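Long-range contact in sensor protein (Bacillus halodurans, PDB 3O5Y), which is a sensor histidine kinase, represented here by its GAF domain, that probably transfers a phosphoryl group from ATP in two-component signalling: residues A90-I102 with V111-S123. Sequence-based numbering, arbitrary orientation.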
ATOM      1  N   ALA A  90     -10.854  -2.183  -7.861  1.00 47.29           N
ATOM      2  CA  ALA A  90     -11.672  -3.219  -8.515  1.00 48.48           C
ATOM      3  C   ALA A  90     -11.442  -3.244 -10.023  1.00 49.57           C
ATOM      4  O   ALA A  90     -11.466  -4.313 -10.651  1.00 50.44           O
ATOM      5  CB  ALA A  90     -13.152  -3.027  -8.216  1.00 48.68           C
ATOM      6  N   ILE A  91     -11.198  -2.062 -10.585  1.00 49.42           N
ATOM      7  CA  ILE A  91     -11.081  -1.900 -12.023  1.00 50.51           C
ATOM      8  C   ILE A  91      -9.823  -2.560 -12.547  1.00 50.87           C
ATOM      9  O   ILE A  91      -9.713  -2.833 -13.736  1.00 51.99           O
ATOM     10  CB  ILE A  91     -11.123  -0.403 -12.417  1.00 50.93           C
ATOM     11  CG1 ILE A  91     -11.517  -0.244 -13.895  1.00 52.69           C
ATOM     12  CG2 ILE A  91      -9.800   0.313 -12.072  1.00 50.04           C
ATOM     13  CD1 ILE A  91     -11.768   1.200 -14.324  1.00 54.88           C
ATOM     14  N   LEU A  92      -8.886  -2.825 -11.642  1.00 50.63           N
ATOM     15  CA  LEU A  92      -7.628  -3.502 -11.961  1.00 51.49           C
ATOM     16  C   LEU A  92      -7.749  -5.025 -11.769  1.00 52.29           C
ATOM     17  O   LEU A  92      -6.739  -5.730 -11.696  1.00 52.70           O
ATOM     18  CB  LEU A  92      -6.507  -2.937 -11.080  1.00 50.53           C
ATOM     19  CG  LEU A  92      -6.285  -1.422 -11.149  1.00 50.45           C
ATOM     20  CD1 LEU A  92      -5.361  -0.976 -10.041  1.00 48.53           C
ATOM     21  CD2 LEU A  92      -5.765  -0.964 -12.532  1.00 50.17           C
ATOM     22  N   ASP A  93      -8.993  -5.503 -11.689  1.00 52.61           N
ATOM     23  CA  ASP A  93      -9.339  -6.906 -11.418  1.00 54.11           C
ATOM     24  C   ASP A  93      -8.881  -7.448 -10.062  1.00 52.89           C
ATOM     25  O   ASP A  93      -8.724  -8.651  -9.917  1.00 54.47           O
ATOM     26  CB  ASP A  93      -8.839  -7.852 -12.524  1.00 56.09           C
ATOM     27  CG  ASP A  93      -9.334  -7.465 -13.906  1.00 59.02           C
ATOM     28  OD1 ASP A  93     -10.492  -6.986 -14.043  1.00 59.01           O
ATOM     29  OD2 ASP A  93      -8.543  -7.658 -14.859  1.00 62.03           O
ATOM     30  N   LEU A  94      -8.681  -6.586  -9.074  1.00 50.67           N
ATOM     31  CA  LEU A  94      -8.256  -7.059  -7.777  1.00 49.56           C
ATOM     32  C   LEU A  94      -9.468  -7.478  -6.973  1.00 49.83           C
ATOM     33  O   LEU A  94     -10.524  -6.876  -7.097  1.00 50.28           O
ATOM     34  CB  LEU A  94      -7.460  -5.983  -7.045  1.00 47.91           C
ATOM     35  CG  LEU A  94      -6.193  -5.515  -7.756  1.00 47.13           C
ATOM     36  CD1 LEU A  94      -5.580  -4.293  -7.040  1.00 45.34           C
ATOM     37  CD2 LEU A  94      -5.186  -6.662  -7.889  1.00 45.54           C
ATOM     38  N   LYS A  95      -9.316  -8.507  -6.148  1.00 49.91           N
ATOM     39  CA  LYS A  95     -10.433  -9.013  -5.358  1.00 50.43           C
ATOM     40  C   LYS A  95     -10.198  -8.854  -3.857  1.00 48.92           C
ATOM     41  O   LYS A  95     -11.078  -9.129  -3.042  1.00 49.18           O
ATOM     42  CB  LYS A  95     -10.719 -10.477  -5.718  1.00 52.53           C
ATOM     43  CG  LYS A  95     -11.400 -10.636  -7.079  1.00 55.91           C
ATOM     44  CD  LYS A  95     -12.058 -12.021  -7.246  1.00 62.00           C
ATOM     45  CE  LYS A  95     -12.929 -12.085  -8.525  1.00 65.38           C
ATOM     46  NZ  LYS A  95     -13.990 -11.017  -8.560  1.00 65.20           N
ATOM     47  N   SER A  96      -9.016  -8.359  -3.510  1.00 47.46           N
ATOM     48  CA  SER A  96      -8.512  -8.402  -2.149  1.00 46.20           C
ATOM     49  C   SER A  96      -7.454  -7.323  -2.006  1.00 44.24           C
ATOM     50  O   SER A  96      -6.636  -7.152  -2.894  1.00 44.56           O
ATOM     51  CB  SER A  96      -7.893  -9.778  -1.924  1.00 47.16           C
ATOM     52  OG  SER A  96      -7.117  -9.821  -0.755  1.00 48.13           O
ATOM     53  N   ILE A  97      -7.467  -6.589  -0.900  1.00 42.64           N
ATOM     54  CA  ILE A  97      -6.448  -5.577  -0.662  1.00 40.58           C
ATOM     55  C   ILE A  97      -5.912  -5.649   0.774  1.00 39.76           C
ATOM     56  O   ILE A  97      -6.688  -5.787   1.739  1.00 40.51           O
ATOM     57  CB  ILE A  97      -6.927  -4.135  -1.095  1.00 40.49           C
ATOM     58  CG1 ILE A  97      -5.732  -3.199  -1.309  1.00 40.17           C
ATOM     59  CG2 ILE A  97      -7.960  -3.535  -0.132  1.00 39.28           C
ATOM     60  CD1 ILE A  97      -5.025  -3.406  -2.654  1.00 41.79           C
ATOM     61  N   LEU A  98      -4.585  -5.619   0.896  1.00 38.14           N
ATOM     62  CA  LEU A  98      -3.907  -5.523   2.185  1.00 36.84           C
ATOM     63  C   LEU A  98      -3.222  -4.154   2.240  1.00 35.42           C
ATOM     64  O   LEU A  98      -2.472  -3.793   1.348  1.00 35.73           O
ATOM     65  CB  LEU A  98      -2.872  -6.635   2.330  1.00 37.46           C
ATOM     66  CG  LEU A  98      -2.091  -6.643   3.644  1.00 38.59           C
ATOM     67  CD1 LEU A  98      -3.050  -6.944   4.802  1.00 38.90           C
ATOM     68  CD2 LEU A  98      -0.933  -7.630   3.617  1.00 37.13           C
ATOM     69  N   VAL A  99      -3.522  -3.390   3.274  1.00 34.21           N
ATOM     70  CA  VAL A  99      -3.121  -2.010   3.381  1.00 33.19           C
ATOM     71  C   VAL A  99      -2.234  -1.899   4.629  1.00 33.56           C
ATOM     72  O   VAL A  99      -2.683  -2.056   5.763  1.00 33.94           O
ATOM     73  CB  VAL A  99      -4.377  -1.074   3.471  1.00 33.48           C
ATOM     74  CG1 VAL A  99      -3.959   0.378   3.478  1.00 33.47           C
ATOM     75  CG2 VAL A  99      -5.341  -1.331   2.311  1.00 29.63           C
ATOM     76  N   ILE A 100      -0.953  -1.681   4.408  1.00 33.72           N
ATOM     77  CA  ILE A 100      -0.023  -1.541   5.493  1.00 33.80           C
ATOM     78  C   ILE A 100       0.379  -0.086   5.612  1.00 33.99           C
ATOM     79  O   ILE A 100       1.014   0.431   4.702  1.00 34.32           O
ATOM     80  CB  ILE A 100       1.259  -2.373   5.220  1.00 34.31           C
ATOM     81  CG1 ILE A 100       0.882  -3.840   4.991  1.00 33.63           C
ATOM     82  CG2 ILE A 100       2.277  -2.181   6.387  1.00 33.21           C
ATOM     83  CD1 ILE A 100       2.072  -4.776   4.762  1.00 33.10           C
ATOM     84  N   PRO A 101       0.020   0.570   6.728  1.00 34.02           N
ATOM     85  CA  PRO A 101       0.474   1.943   6.951  1.00 34.80           C
ATOM     86  C   PRO A 101       1.973   1.929   7.250  1.00 35.94           C
ATOM     87  O   PRO A 101       2.446   1.095   8.009  1.00 35.90           O
ATOM     88  CB  PRO A 101      -0.308   2.383   8.186  1.00 34.43           C
ATOM     89  CG  PRO A 101      -0.524   1.098   8.971  1.00 33.57           C
ATOM     90  CD  PRO A 101      -0.628  -0.010   7.926  1.00 33.99           C
ATOM     91  N   ILE A 102       2.722   2.828   6.631  1.00 40.20           N
ATOM     92  CA  ILE A 102       4.159   2.867   6.852  1.00 40.05           C
ATOM     93  C   ILE A 102       4.475   3.976   7.837  1.00 40.75           C
ATOM     94  O   ILE A 102       4.240   5.142   7.551  1.00 41.85           O
ATOM     95  CB  ILE A 102       4.894   3.107   5.552  1.00 39.36           C
ATOM     96  CG1 ILE A 102       4.517   2.014   4.551  1.00 40.08           C
ATOM     97  CG2 ILE A 102       6.381   3.088   5.790  1.00 38.86           C
ATOM     98  CD1 ILE A 102       4.603   2.514   3.138  1.00 42.04           C
ATOM     99  N   VAL A 111       1.785   4.656   2.840  1.00 38.17           N
ATOM    100  CA  VAL A 111       0.947   3.470   2.845  1.00 36.69           C
ATOM    101  C   VAL A 111       1.454   2.500   1.795  1.00 37.18           C
ATOM    102  O   VAL A 111       1.885   2.918   0.710  1.00 37.11           O
ATOM    103  CB  VAL A 111      -0.555   3.826   2.608  1.00 37.00           C
ATOM    104  CG1 VAL A 111      -1.405   2.576   2.285  1.00 34.73           C
ATOM    105  CG2 VAL A 111      -1.127   4.538   3.821  1.00 35.28           C
ATOM    106  N   LEU A 112       1.448   1.209   2.141  1.00 37.51           N
ATOM    107  CA  LEU A 112       1.675   0.143   1.158  1.00 38.40           C
ATOM    108  C   LEU A 112       0.372  -0.622   0.932  1.00 38.33           C
ATOM    109  O   LEU A 112      -0.257  -1.101   1.884  1.00 38.55           O
ATOM    110  CB  LEU A 112       2.782  -0.800   1.616  1.00 38.78           C
ATOM    111  CG  LEU A 112       3.283  -1.828   0.598  1.00 41.84           C
ATOM    112  CD1 LEU A 112       4.094  -1.119  -0.471  1.00 45.82           C
ATOM    113  CD2 LEU A 112       4.158  -2.859   1.262  1.00 43.69           C
ATOM    114  N   SER A 113      -0.020  -0.742  -0.327  1.00 38.21           N
ATOM    115  CA  SER A 113      -1.274  -1.364  -0.701  1.00 38.66           C
ATOM    116  C   SER A 113      -0.988  -2.593  -1.549  1.00 38.95           C
ATOM    117  O   SER A 113      -0.425  -2.467  -2.641  1.00 39.94           O
ATOM    118  CB  SER A 113      -2.100  -0.370  -1.518  1.00 39.15           C
ATOM    119  OG  SER A 113      -3.383  -0.888  -1.757  1.00 41.22           O
ATOM    120  N   ILE A 114      -1.346  -3.777  -1.065  1.00 38.28           N
ATOM    121  CA  ILE A 114      -0.980  -4.996  -1.791  1.00 38.29           C
ATOM    122  C   ILE A 114      -2.239  -5.737  -2.211  1.00 38.55           C
ATOM    123  O   ILE A 114      -3.083  -6.081  -1.368  1.00 38.11           O
ATOM    124  CB  ILE A 114      -0.046  -5.927  -0.978  1.00 38.59           C
ATOM    125  CG1 ILE A 114       1.126  -5.141  -0.379  1.00 38.62           C
ATOM    126  CG2 ILE A 114       0.474  -7.075  -1.855  1.00 38.54           C
ATOM    127  CD1 ILE A 114       2.151  -6.001   0.273  1.00 38.66           C
ATOM    128  N   GLY A 115      -2.364  -5.938  -3.521  1.00 38.59           N
ATOM    129  CA  GLY A 115      -3.567  -6.477  -4.115  1.00 39.48           C
ATOM    130  C   GLY A 115      -3.363  -7.886  -4.613  1.00 40.07           C
ATOM    131  O   GLY A 115      -2.257  -8.258  -5.042  1.00 40.43           O
ATOM    132  N   ARG A 116      -4.419  -8.684  -4.527  1.00 40.05           N
ATOM    133  CA  ARG A 116      -4.431  -9.998  -5.187  1.00 40.88           C
ATOM    134  C   ARG A 116      -5.659 -10.106  -6.058  1.00 41.84           C
ATOM    135  O   ARG A 116      -6.750  -9.629  -5.684  1.00 41.98           O
ATOM    136  CB  ARG A 116      -4.412 -11.144  -4.167  1.00 40.47           C
ATOM    137  CG  ARG A 116      -3.108 -11.301  -3.432  1.00 40.47           C
ATOM    138  CD  ARG A 116      -3.198 -12.324  -2.319  1.00 42.94           C
ATOM    139  NE  ARG A 116      -1.857 -12.720  -1.874  1.00 45.06           N
ATOM    140  CZ  ARG A 116      -1.618 -13.504  -0.827  1.00 47.32           C
ATOM    141  NH1 ARG A 116      -2.640 -13.979  -0.110  1.00 49.48           N
ATOM    142  NH2 ARG A 116      -0.364 -13.810  -0.491  1.00 46.97           N
ATOM    143  N   LYS A 117      -5.478 -10.720  -7.226  1.00 43.36           N
ATOM    144  CA  LYS A 117      -6.582 -10.967  -8.164  1.00 44.84           C
ATOM    145  C   LYS A 117      -7.450 -12.128  -7.706  1.00 44.75           C
ATOM    146  O   LYS A 117      -8.650 -12.121  -7.925  1.00 46.32           O
ATOM    147  CB  LYS A 117      -6.071 -11.170  -9.598  1.00 45.67           C
ATOM    148  CG  LYS A 117      -5.348  -9.936 -10.091  1.00 48.20           C
ATOM    149  CD  LYS A 117      -4.856 -10.006 -11.536  1.00 53.51           C
ATOM    150  CE  LYS A 117      -4.288  -8.611 -11.949  1.00 52.94           C
ATOM    151  NZ  LYS A 117      -4.158  -8.439 -13.435  1.00 55.32           N
ATOM    152  N   GLN A 118      -6.847 -13.105  -7.053  1.00 44.11           N
ATOM    153  CA  GLN A 118      -7.584 -14.236  -6.508  1.00 44.71           C
ATOM    154  C   GLN A 118      -7.684 -14.057  -4.996  1.00 45.42           C
ATOM    155  O   GLN A 118      -6.760 -13.543  -4.354  1.00 44.96           O
ATOM    156  CB  GLN A 118      -6.903 -15.556  -6.847  1.00 43.83           C
ATOM    157  CG  GLN A 118      -6.983 -15.921  -8.317  1.00 45.18           C
ATOM    158  CD  GLN A 118      -6.320 -17.252  -8.639  1.00 46.36           C
ATOM    159  OE1 GLN A 118      -7.002 -18.252  -8.877  1.00 47.72           O
ATOM    160  NE2 GLN A 118      -4.989 -17.275  -8.635  1.00 45.83           N
ATOM    161  N   GLN A 119      -8.818 -14.447  -4.432  1.00 47.38           N
ATOM    162  CA  GLN A 119      -9.037 -14.234  -3.020  1.00 47.86           C
ATOM    163  C   GLN A 119      -8.429 -15.345  -2.191  1.00 46.26           C
ATOM    164  O   GLN A 119      -9.125 -16.254  -1.739  1.00 46.11           O
ATOM    165  CB  GLN A 119     -10.522 -14.069  -2.715  1.00 49.95           C
ATOM    166  CG  GLN A 119     -10.966 -12.626  -2.704  1.00 54.00           C
ATOM    167  CD  GLN A 119     -11.794 -12.278  -1.479  1.00 58.46           C
ATOM    168  OE1 GLN A 119     -11.304 -12.311  -0.334  1.00 58.51           O
ATOM    169  NE2 GLN A 119     -13.059 -11.931  -1.713  1.00 59.71           N
ATOM    170  N   ILE A 120      -7.121 -15.236  -1.978  1.00 45.12           N
ATOM    171  CA  ILE A 120      -6.344 -16.223  -1.242  1.00 44.13           C
ATOM    172  C   ILE A 120      -5.906 -15.563   0.058  1.00 43.86           C
ATOM    173  O   ILE A 120      -5.329 -14.486   0.040  1.00 44.53           O
ATOM    174  CB  ILE A 120      -5.142 -16.712  -2.112  1.00 44.33           C
ATOM    175  CG1 ILE A 120      -5.666 -17.514  -3.317  1.00 44.90           C
ATOM    176  CG2 ILE A 120      -4.141 -17.527  -1.291  1.00 43.91           C
ATOM    177  CD1 ILE A 120      -4.723 -17.578  -4.487  1.00 47.00           C
ATOM    178  N   ASP A 121      -6.207 -16.187   1.189  1.00 44.30           N
ATOM    179  CA  ASP A 121      -5.868 -15.625   2.493  1.00 44.60           C
ATOM    180  C   ASP A 121      -4.388 -15.284   2.638  1.00 44.68           C
ATOM    181  O   ASP A 121      -3.515 -15.951   2.087  1.00 44.03           O
ATOM    182  CB  ASP A 121      -6.216 -16.607   3.611  1.00 45.44           C
ATOM    183  CG  ASP A 121      -7.691 -16.951   3.663  1.00 46.21           C
ATOM    184  OD1 ASP A 121      -8.525 -16.131   3.238  1.00 47.24           O
ATOM    185  OD2 ASP A 121      -8.010 -18.048   4.154  1.00 47.51           O
ATOM    186  N   TRP A 122      -4.126 -14.232   3.399  1.00 45.23           N
ATOM    187  CA  TRP A 122      -2.788 -13.893   3.796  1.00 45.09           C
ATOM    188  C   TRP A 122      -2.390 -14.778   4.969  1.00 45.74           C
ATOM    189  O   TRP A 122      -3.097 -14.834   5.966  1.00 46.52           O
ATOM    190  CB  TRP A 122      -2.752 -12.412   4.172  1.00 45.09           C
ATOM    191  CG  TRP A 122      -2.714 -11.552   2.941  1.00 44.50           C
ATOM    192  CD1 TRP A 122      -3.766 -10.949   2.328  1.00 43.88           C
ATOM    193  CD2 TRP A 122      -1.557 -11.243   2.152  1.00 44.22           C
ATOM    194  NE1 TRP A 122      -3.340 -10.268   1.207  1.00 44.16           N
ATOM    195  CE2 TRP A 122      -1.986 -10.430   1.080  1.00 44.68           C
ATOM    196  CE3 TRP A 122      -0.198 -11.569   2.252  1.00 43.82           C
ATOM    197  CZ2 TRP A 122      -1.108  -9.939   0.115  1.00 44.28           C
ATOM    198  CZ3 TRP A 122       0.667 -11.087   1.288  1.00 44.21           C
ATOM    199  CH2 TRP A 122       0.207 -10.272   0.237  1.00 44.89           C
ATOM    200  N   SER A 123      -1.271 -15.482   4.862  1.00 45.63           N
ATOM    201  CA  SER A 123      -0.798 -16.277   5.999  1.00 46.65           C
ATOM    202  C   SER A 123      -0.126 -15.383   7.047  1.00 46.30           C
ATOM    203  O   SER A 123       0.229 -14.239   6.762  1.00 45.25           O
ATOM    204  CB  SER A 123       0.186 -17.344   5.520  1.00 47.44           C
ATOM    205  OG  SER A 123       1.352 -16.718   4.996  1.00 49.42           O
TER
HETATM  206  O   HOH W   1      -4.420  -8.779  -1.053  1.00 49.23           O
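Leu98 and Trp122 show how an indole can be fixed on three sides. With CG swung opposite the backbone N (chi1 -180°), Leu98 lays CD2 over the six-membered ring, 4.0 Å from its centroid, a CH-pi contact. The guanidinium of Arg116 lies flat over the other face, CZ above its centre, while NH1 donates to Ile120 O (2.7 Å) from above that carbonyl's plane. At the indole edge, in the ring plane, a water accepts from Trp122 NE1 at 2.9 Å, donates to Ile114 O and bonds Ser96 OG. Replacing Trp122 with alanine would probably leave this water short of a donor and strip Leu98 CD2 and the Arg116 guanidinium of the surface between them. The cluster sits at one end of a GAF-domain beta hairpin, Trp122 coming from the loop after its second strand; strands 96-102 and 111-116 run antiparallel, 165° between their directions, and a classic beta bulge, Lys95 and Ser96 facing Arg116, ends the pairing. Leu98, Ile100, Leu112 and Ile114 share one sheet face, covered by helix 124-142. Opposite, Val99 CG1 meets Val111 CG1 at 3.6 Å, and Ile97 CD1 lies 3.7 Å from Gly115 CA and touches Ser113, whose OG is hydrogen-bonded to Tyr62.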